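Long-range contacts in thermospermine synthase (Medicago truncatula, PDB 6BQ6), which probably transfers an aminopropyl group from decarboxylated S-adenosylmethionine to spermidine, yielding the tetraamine thermospermine and methylthioadenosine: residues F106-G111 and G180-P185; V129-D134 and N162-E167. All blocks are in the same frame, centred on the assembly; numbering follows the deposited sequence.

Contact 1: F106-G111 and G180-P185; sequences FIMGGG and GDLADP. With TER (N-(3-amino-propyl)-N-(5-aminopropyl)-1,4-diaminobutane), chain F.
Met108 and Asp181 join the ends of two neighbouring parallel strands: Asp181 N donates to Met108 O over 2.8 Å, nearly in line with the carbonyl. Two residues on, Gly110 N returns a bond to Asp181 O at 3.1 Å, almost straight at N-H but tilted 33° from that carbonyl's plane. Packing is tight on the Met108 side, where Leu182 CG lies 3.5 Å from Met108 O, while the CD1 branch of Leu182 reaches the bent thioether chain, 4.0 Å from Met108 CE; Met108 CE also rests on Gly180 CA. Gly109 and Gly110 take positive phi values, and Gly109 CA lies 3.7 Å from Asp181 O. This is the glycine-rich loop after the first strand of a Rossmann-like, methyltransferase-type domain, here set against the end of strand 175-181. In Asp181, the predicted proton acceptor, CG stands anti to the backbone N (chi1 -166°), on the Gly110 side; OD2 lies 3.4 Å from Gly110 CA. Tyr87 bonds OD1 and Thr115 bonds OD2. Toward the pocket the two segments meet thermospermine, whose C2 lies 3.5 Å from Gly110 O. The looser side begins beyond Leu182, where the two segments part and Ala183, exposed, leaves the contact altogether.

Contact 2: V129-D134 and N162-E167; sequences VMCDID and NDAKAE
The adenosine site of this Rossmann-like domain is built partly where Cys131 meets Asn162 and Ala164, at the end of strand 127-132 and the start of helix 164-169; Asp132, Asp163 and Ala164 bind adenosine in another structure of this protein. Cys131 points its side chain at the helix start. With SG anti to the backbone N (chi1 -177°), the sulfur settles 3.4 Å from Asn162 O, 3.7 Å from Glu167 CB and 3.8 Å from Ala164 CA. Alongside, Asn162 N donates to Asp132 O at 3.2 Å, approaching from above the carbonyl plane, 51° out of it. A water bridges the backbones by donating to both Cys131 O and Asn162 O. At the outer side Ile133 lays CD1 over the backbone of Asp163, 4.0 Å from its CA. Asn162 ND2 gives a straight bond (172°) of 2.8 Å to Glu167 OE1, with the acceptor in its amide plane, tying the residue before the N-cap to the first turn. Asp163 is the N-cap: OD2 accepts from Ala166 N through its anti lone pair, while OD1 forms a salt bridge with Lys193. Across the contact Asp132 OD1 likewise accepts a backbone N-H, that of Asp134, closing an Asx turn; its CB leaves the backbone away from Asn162-Glu167. The N-terminal end of the helix and Lys193 would both be expected to stabilise negative charge on Asp163, while one backbone bond and a bridging water join strand end to helix start, which probably helps hold Asp132 and Asp163 in place.

Overall arrangement
After the N-terminal strands and helix 84-98 the chain enters strand 104-107, runs into the glycine loop of contact 1, and passes through helix 114-120 to strand 127-132. Contact 2 then closes the shorter loop, from 129-134 through helix 135-144 and strand 157-161 to the start of helix 164-169. Strand 175-181 follows and closes contact 1, so the loop of contact 2 lies wholly within that of contact 1 and the two do not cross. Their centres are about 9 Å apart. Strand 104-107 lies between 127-132 and 175-181 in the sheet; probable hydrogen bonds from Ile107 N to Val129 O and from Gly109 N to Cys131 O link the contacts, consistent with adjoining adenosine and polyamine sites.

Contact 1: F106-G111 and G180-P185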
loop_
_atom_site.group_PDB
_atom_site.type_symbol
_atom_site.label_atom_id
_atom_site.label_comp_id
_atom_site.label_asym_id
_atom_site.label_seq_id
_atom_site.Cartn_x
_atom_site.Cartn_y
_atom_site.Cartn_z
ATOM N N PHE B 106 14.169 -32.551 -21.130
ATOM C CA PHE B 106 14.371 -31.199 -21.640
ATOM C C PHE B 106 13.462 -30.243 -20.863
ATOM O O PHE B 106 12.279 -30.518 -20.739
ATOM C CB PHE B 106 13.983 -31.178 -23.118
ATOM C CG PHE B 106 14.284 -29.899 -23.821
ATOM C CD1 PHE B 106 13.360 -28.902 -23.871
ATOM C CD2 PHE B 106 15.465 -29.756 -24.550
ATOM C CE1 PHE B 106 13.622 -27.709 -24.525
ATOM C CE2 PHE B 106 15.736 -28.578 -25.256
ATOM C CZ PHE B 106 14.812 -27.562 -25.262
ATOM N N ILE B 107 14.051 -29.189 -20.323
ATOM C CA ILE B 107 13.279 -28.147 -19.635
ATOM C C ILE B 107 13.113 -26.935 -20.560
ATOM O O ILE B 107 14.121 -26.342 -20.972
ATOM C CB ILE B 107 13.935 -27.649 -18.363
ATOM C CG1 ILE B 107 14.315 -28.805 -17.408
ATOM C CG2 ILE B 107 12.947 -26.704 -17.666
ATOM C CD1 ILE B 107 15.343 -28.415 -16.358
ATOM N N MET B 108 11.864 -26.534 -20.886
ATOM C CA MET B 108 11.615 -25.255 -21.494
ATOM C C MET B 108 11.534 -24.219 -20.408
ATOM O O MET B 108 10.559 -24.224 -19.634
ATOM C CB MET B 108 10.303 -25.278 -22.300
ATOM C CG MET B 108 10.163 -26.495 -23.180
ATOM S SD MET B 108 8.805 -26.245 -24.337
ATOM C CE MET B 108 7.386 -26.142 -23.267
ATOM N N GLY B 109 12.544 -23.366 -20.310
ATOM C CA GLY B 109 12.628 -22.330 -19.271
ATOM C C GLY B 109 13.395 -22.860 -18.102
ATOM O O GLY B 109 14.486 -23.359 -18.236
ATOM N N GLY B 110 12.795 -22.780 -16.936
ATOM C CA GLY B 110 13.468 -23.086 -15.686
ATOM C C GLY B 110 14.271 -21.867 -15.247
ATOM O O GLY B 110 13.689 -20.837 -14.744
ATOM N N GLY B 111 15.576 -21.958 -15.447
ATOM C CA GLY B 111 16.486 -20.852 -15.209
ATOM C C GLY B 111 16.959 -20.747 -13.790
ATOM O O GLY B 111 18.086 -20.471 -13.542
ATOM N N GLY B 180 7.611 -27.941 -19.186
ATOM C CA GLY B 180 7.337 -26.532 -19.398
ATOM C C GLY B 180 7.403 -25.784 -18.080
ATOM O O GLY B 180 6.504 -25.923 -17.251
ATOM N N ASP B 181 8.434 -24.960 -17.925
ATOM C CA ASP B 181 8.588 -24.121 -16.761
ATOM C C ASP B 181 8.768 -22.673 -17.239
ATOM O O ASP B 181 9.736 -22.034 -16.934
ATOM C CB ASP B 181 9.755 -24.595 -15.949
ATOM C CG ASP B 181 9.795 -24.017 -14.556
ATOM O OD1 ASP B 181 8.854 -23.356 -14.127
ATOM O OD2 ASP B 181 10.829 -24.210 -13.903
ATOM N N LEU B 182 7.759 -22.185 -17.962
ATOM C CA LEU B 182 7.752 -20.862 -18.550
ATOM C C LEU B 182 6.754 -19.962 -17.867
ATOM O O LEU B 182 5.889 -20.425 -17.095
ATOM C CB LEU B 182 7.346 -20.949 -20.022
ATOM C CG LEU B 182 8.216 -21.887 -20.833
ATOM C CD1 LEU B 182 7.406 -22.334 -22.051
ATOM C CD2 LEU B 182 9.503 -21.224 -21.254
ATOM N N ALA B 183 6.854 -18.656 -18.178
ATOM C CA ALA B 183 5.803 -17.701 -17.780
ATOM C C ALA B 183 4.442 -18.136 -18.345
ATOM O O ALA B 183 4.387 -18.808 -19.336
ATOM C CB ALA B 183 6.171 -16.322 -18.289
ATOM N N ASP B 184 3.360 -17.760 -17.669
ATOM C CA ASP B 184 2.008 -17.982 -18.154
ATOM C C ASP B 184 1.837 -17.419 -19.560
ATOM O O ASP B 184 2.403 -16.378 -19.866
ATOM C CB ASP B 184 0.965 -17.313 -17.239
ATOM C CG ASP B 184 0.929 -17.899 -15.849
ATOM O OD1 ASP B 184 1.586 -18.951 -15.610
ATOM O OD2 ASP B 184 0.227 -17.295 -14.981
ATOM N N PRO B 185 0.995 -18.067 -20.386
ATOM C CA PRO B 185 0.824 -17.551 -21.752
ATOM C C PRO B 185 0.070 -16.226 -21.740
ATOM O O PRO B 185 -0.820 -16.018 -20.936
ATOM C CB PRO B 185 0.007 -18.642 -22.455
ATOM C CG PRO B 185 -0.650 -19.415 -21.366
ATOM C CD PRO B 185 0.227 -19.312 -20.155
HETATM N N1 TER F . 10.522 -18.012 -16.107
HETATM C C2 TER F . 10.664 -19.152 -15.225
HETATM C C3 TER F . 9.315 -19.840 -15.044
HETATM C C4 TER F . 8.327 -19.028 -14.248
HETATM N N5 TER F . 7.179 -19.827 -13.888
HETATM C C6 TER F . 6.763 -19.923 -12.507
HETATM C C7 TER F . 5.249 -20.010 -12.391
HETATM C C8 TER F . 4.835 -19.544 -11.007
HETATM N N9 TER F . 4.624 -18.115 -10.937
HETATM C C10 TER F . 4.253 -17.544 -9.667
HETATM C C11 TER F . 3.416 -16.287 -9.757
HETATM C C12 TER F . 2.837 -16.015 -8.369
HETATM C C13 TER F . 2.265 -14.614 -8.217
HETATM N N14 TER F . 1.565 -14.194 -9.419
#

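Contact 2: V129-D134 and N162-E167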
loop_
_atom_site.group_PDB
_atom_site.type_symbol
_atom_site.label_atom_id
_atom_site.label_comp_id
_atom_site.label_asym_id
_atom_site.label_seq_id
_atom_site.Cartn_x
_atom_site.Cartn_y
_atom_site.Cartn_z
ATOM N N VAL B 129 18.615 -31.190 -20.042
ATOM C CA VAL B 129 18.886 -29.978 -20.773
ATOM C C VAL B 129 17.970 -28.888 -20.285
ATOM O O VAL B 129 16.759 -29.094 -20.326
ATOM C CB VAL B 129 18.638 -30.171 -22.288
ATOM C CG1 VAL B 129 18.954 -28.877 -23.041
ATOM C CG2 VAL B 129 19.477 -31.287 -22.831
ATOM N N MET B 130 18.521 -27.745 -19.866
ATOM C CA MET B 130 17.759 -26.592 -19.392
ATOM C C MET B 130 17.890 -25.562 -20.482
ATOM O O MET B 130 19.018 -25.120 -20.756
ATOM C CB MET B 130 18.291 -26.030 -18.092
ATOM C CG MET B 130 17.516 -24.821 -17.544
ATOM S SD MET B 130 18.520 -23.765 -16.451
ATOM C CE MET B 130 19.099 -25.033 -15.366
ATOM N N CYS B 131 16.767 -25.247 -21.135
ATOM C CA CYS B 131 16.754 -24.308 -22.235
ATOM C C CYS B 131 15.965 -23.016 -21.912
ATOM O O CYS B 131 14.738 -23.015 -21.889
ATOM C CB CYS B 131 16.247 -24.994 -23.496
ATOM S SG CYS B 131 16.265 -23.943 -24.977
ATOM N N ASP B 132 16.705 -21.952 -21.597
ATOM C CA ASP B 132 16.134 -20.692 -21.087
ATOM C C ASP B 132 16.627 -19.596 -21.975
ATOM O O ASP B 132 17.756 -19.644 -22.434
ATOM C CB ASP B 132 16.545 -20.433 -19.621
ATOM C CG ASP B 132 15.675 -19.362 -18.922
ATOM O OD1 ASP B 132 15.755 -18.125 -19.220
ATOM O OD2 ASP B 132 14.863 -19.758 -18.053
ATOM N N ILE B 133 15.782 -18.608 -22.198
ATOM C CA ILE B 133 16.127 -17.560 -23.124
ATOM C C ILE B 133 17.017 -16.498 -22.472
ATOM O O ILE B 133 17.697 -15.792 -23.172
ATOM C CB ILE B 133 14.874 -16.971 -23.764
ATOM C CG1 ILE B 133 15.242 -16.379 -25.112
ATOM C CG2 ILE B 133 14.163 -16.002 -22.814
ATOM C CD1 ILE B 133 14.094 -16.328 -26.094
ATOM N N ASP B 134 17.019 -16.401 -21.144
ATOM C CA ASP B 134 17.657 -15.278 -20.444
ATOM C C ASP B 134 18.832 -15.772 -19.664
ATOM O O ASP B 134 18.713 -16.215 -18.535
ATOM C CB ASP B 134 16.653 -14.534 -19.546
ATOM C CG ASP B 134 17.189 -13.203 -19.040
ATOM O OD1 ASP B 134 18.400 -12.928 -19.202
ATOM O OD2 ASP B 134 16.382 -12.397 -18.561
ATOM N N ASN B 162 18.585 -20.378 -25.428
ATOM C CA ASN B 162 17.844 -20.348 -26.683
ATOM C C ASN B 162 16.381 -20.299 -26.394
ATOM O O ASN B 162 15.919 -20.557 -25.257
ATOM C CB ASN B 162 18.225 -21.568 -27.579
ATOM C CG ASN B 162 18.007 -21.342 -29.085
ATOM O OD1 ASN B 162 17.697 -20.230 -29.531
ATOM N ND2 ASN B 162 18.158 -22.414 -29.874
ATOM N N ASP B 163 15.651 -19.913 -27.427
ATOM C CA ASP B 163 14.215 -20.117 -27.515
ATOM C C ASP B 163 13.978 -21.622 -27.581
ATOM O O ASP B 163 14.591 -22.281 -28.397
ATOM C CB ASP B 163 13.725 -19.502 -28.813
ATOM C CG ASP B 163 12.263 -19.714 -29.018
ATOM O OD1 ASP B 163 11.477 -18.990 -28.394
ATOM O OD2 ASP B 163 11.884 -20.601 -29.798
ATOM N N ALA B 164 13.102 -22.155 -26.735
ATOM C CA ALA B 164 12.870 -23.603 -26.678
ATOM C C ALA B 164 12.295 -24.167 -27.990
ATOM O O ALA B 164 12.619 -25.295 -28.350
ATOM C CB ALA B 164 11.972 -23.964 -25.491
ATOM N N LYS B 165 11.454 -23.408 -28.716
ATOM C CA LYS B 165 10.924 -23.901 -29.997
ATOM C C LYS B 165 12.025 -24.065 -30.993
ATOM O O LYS B 165 12.098 -25.086 -31.682
ATOM C CB LYS B 165 9.805 -22.981 -30.582
ATOM C CG LYS B 165 9.289 -23.425 -31.940
ATOM C CD LYS B 165 8.193 -22.476 -32.443
ATOM C CE LYS B 165 8.056 -22.474 -33.964
ATOM N NZ LYS B 165 7.173 -23.564 -34.420
ATOM N N ALA B 166 12.877 -23.057 -31.107
ATOM C CA ALA B 166 14.029 -23.138 -32.002
ATOM C C ALA B 166 14.950 -24.268 -31.645
ATOM O O ALA B 166 15.419 -24.999 -32.535
ATOM C CB ALA B 166 14.803 -21.823 -31.955
ATOM N N GLU B 167 15.223 -24.414 -30.342
ATOM C CA GLU B 167 16.118 -25.488 -29.883
ATOM C C GLU B 167 15.597 -26.881 -30.202
ATOM O O GLU B 167 16.320 -27.696 -30.786
ATOM C CB GLU B 167 16.374 -25.371 -28.390
ATOM C CG GLU B 167 17.435 -26.280 -27.854
ATOM C CD GLU B 167 18.829 -26.017 -28.413
ATOM O OE1 GLU B 167 19.065 -24.902 -28.919
ATOM O OE2 GLU B 167 19.703 -26.920 -28.264
HETATM O O HOH W 1 13.525 -21.412 -23.637
#